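Local coordinates for protein UDP-N-acetylglucosamine pyrophosphorylase (Entamoeba histolytica, PDB 3OC9) that probably makes UDP-N-acetylglucosamine and diphosphate from UTP and N-acetylglucosamine 1-phosphate, the last step in the biosynthesis of this nucleotide sugar, at residues K149-P154 and K286-V291. Numbering follows the deposited sequence.
Sequences KPYMAP and KKVPFV
At the periphery of the GT-A-type nucleotidyltransferase fold, where the broken strand 149-154 forms an outer member of the large mixed sheet, the ring of Y151 reaches across to V288 and P289 in the link between strands 282-286 and 290-291. CD2, CE2, CZ and the hydroxyl of Y151 make the contact. Y151 CD2 lies 3.5 Å from V288 CG1, and Y151 CE2 is nearly as close to the same methyl; the two side chains run past each other in opposite directions. CG1 stands anti to the valine's backbone N (chi1 -177°) and is the branch that meets the ring, approaching it obliquely. Farther out, the phenol crosses the proline at roughly a right angle, with Y151 OH 3.8 Å from P289 CG and Y151 CZ 4.2 Å from P289 CD. The carbonyl O of P289 also comes obliquely to the ring, 3.8 Å from Y151 CE2. No hydrogen bond joins the two segments, so the contact is van der Waals packing. Strand 149-154 pairs antiparallel with strand 125-134, and its break falls at Y151, whose backbone makes hydrogen bonds to V135 and L143. The valine is held by its backbone N, which donates a hydrogen bond to N304 OD1.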
loop_
_atom_site.group_PDB
_atom_site.type_symbol
_atom_site.label_atom_id
_atom_site.label_comp_id
_atom_site.label_asym_id
_atom_site.label_seq_id
_atom_site.Cartn_x
_atom_site.Cartn_y
_atom_site.Cartn_z
ATOM N N LYS A 149 28.759 -17.503 -3.548
ATOM C CA LYS A 149 27.663 -16.553 -3.819
ATOM C C LYS A 149 26.251 -17.151 -3.619
ATOM O O LYS A 149 25.595 -17.558 -4.585
ATOM C CB LYS A 149 27.785 -15.972 -5.232
ATOM N N PRO A 150 25.772 -17.182 -2.363
ATOM C CA PRO A 150 24.411 -17.702 -2.089
ATOM C C PRO A 150 23.270 -16.908 -2.755
ATOM O O PRO A 150 23.392 -15.686 -2.922
ATOM C CB PRO A 150 24.292 -17.564 -0.567
ATOM C CG PRO A 150 25.708 -17.534 -0.049
ATOM C CD PRO A 150 26.481 -16.801 -1.124
ATOM N N TYR A 151 22.169 -17.583 -3.120
ATOM C CA TYR A 151 20.913 -16.874 -3.415
ATOM C C TYR A 151 20.364 -16.282 -2.108
ATOM O O TYR A 151 20.322 -16.969 -1.090
ATOM C CB TYR A 151 19.853 -17.790 -4.053
ATOM C CG TYR A 151 20.035 -18.029 -5.548
ATOM C CD1 TYR A 151 19.843 -16.997 -6.471
ATOM C CD2 TYR A 151 20.370 -19.292 -6.039
ATOM C CE1 TYR A 151 20.013 -17.204 -7.848
ATOM C CE2 TYR A 151 20.535 -19.516 -7.421
ATOM C CZ TYR A 151 20.356 -18.465 -8.312
ATOM O OH TYR A 151 20.515 -18.671 -9.673
ATOM N N MET A 152 19.959 -15.013 -2.144
ATOM C CA MET A 152 19.493 -14.299 -0.944
ATOM C C MET A 152 18.070 -13.765 -1.131
ATOM O O MET A 152 17.658 -13.474 -2.265
ATOM C CB MET A 152 20.431 -13.121 -0.632
ATOM C CG MET A 152 21.918 -13.489 -0.467
ATOM S SD MET A 152 22.313 -14.371 1.052
ATOM C CE MET A 152 21.874 -13.178 2.332
ATOM N N ALA A 153 17.320 -13.638 -0.026
ATOM C CA ALA A 153 15.978 -13.040 -0.059
ATOM C C ALA A 153 15.713 -12.125 1.155
ATOM O O ALA A 153 16.267 -12.345 2.224
ATOM C CB ALA A 153 14.892 -14.141 -0.160
ATOM N N PRO A 154 14.861 -11.086 0.990
ATOM C CA PRO A 154 14.471 -10.255 2.141
ATOM C C PRO A 154 13.800 -11.062 3.265
ATOM O O PRO A 154 13.215 -12.130 3.002
ATOM C CB PRO A 154 13.462 -9.253 1.538
ATOM C CG PRO A 154 13.652 -9.321 0.059
ATOM C CD PRO A 154 14.111 -10.723 -0.232
ATOM N N LYS A 286 9.673 -20.881 -3.212
ATOM C CA LYS A 286 10.260 -20.230 -4.387
ATOM C C LYS A 286 10.848 -21.277 -5.350
ATOM O O LYS A 286 11.249 -22.364 -4.921
ATOM C CB LYS A 286 11.375 -19.287 -3.904
ATOM C CG LYS A 286 11.945 -18.329 -4.919
ATOM C CD LYS A 286 12.942 -17.385 -4.252
ATOM C CE LYS A 286 13.738 -16.596 -5.281
ATOM N NZ LYS A 286 12.849 -15.696 -6.073
ATOM N N LYS A 287 10.899 -20.945 -6.643
ATOM C CA LYS A 287 11.592 -21.777 -7.641
ATOM C C LYS A 287 13.003 -21.229 -7.870
ATOM O O LYS A 287 13.174 -20.041 -8.197
ATOM C CB LYS A 287 10.816 -21.810 -8.964
ATOM N N VAL A 288 14.001 -22.097 -7.685
ATOM C CA VAL A 288 15.416 -21.708 -7.695
ATOM C C VAL A 288 16.229 -22.637 -8.615
ATOM O O VAL A 288 16.203 -23.859 -8.423
ATOM C CB VAL A 288 16.023 -21.762 -6.256
ATOM C CG1 VAL A 288 17.467 -21.294 -6.253
ATOM C CG2 VAL A 288 15.194 -20.923 -5.274
ATOM N N PRO A 289 16.962 -22.060 -9.598
ATOM C CA PRO A 289 17.804 -22.896 -10.473
ATOM C C PRO A 289 18.964 -23.544 -9.710
ATOM O O PRO A 289 19.493 -22.946 -8.772
ATOM C CB PRO A 289 18.341 -21.908 -11.527
ATOM C CG PRO A 289 17.622 -20.594 -11.291
ATOM C CD PRO A 289 17.131 -20.620 -9.876
ATOM N N PHE A 290 19.347 -24.749 -10.129
ATOM C CA PHE A 290 20.389 -25.541 -9.462
ATOM C C PHE A 290 21.087 -26.502 -10.450
ATOM O O PHE A 290 20.547 -26.824 -11.513
ATOM C CB PHE A 290 19.791 -26.324 -8.273
ATOM C CG PHE A 290 18.862 -27.451 -8.684
ATOM C CD1 PHE A 290 19.336 -28.763 -8.779
ATOM C CD2 PHE A 290 17.518 -27.201 -8.976
ATOM C CE1 PHE A 290 18.491 -29.809 -9.164
ATOM C CE2 PHE A 290 16.657 -28.243 -9.360
ATOM C CZ PHE A 290 17.146 -29.547 -9.454
ATOM N N VAL A 291 22.283 -26.960 -10.090
ATOM C CA VAL A 291 23.034 -27.911 -10.922
ATOM C C VAL A 291 22.752 -29.350 -10.460
ATOM O O VAL A 291 22.879 -29.656 -9.272
ATOM C CB VAL A 291 24.564 -27.594 -10.913
ATOM C CG1 VAL A 291 25.348 -28.639 -11.672
ATOM C CG2 VAL A 291 24.829 -26.217 -11.500
#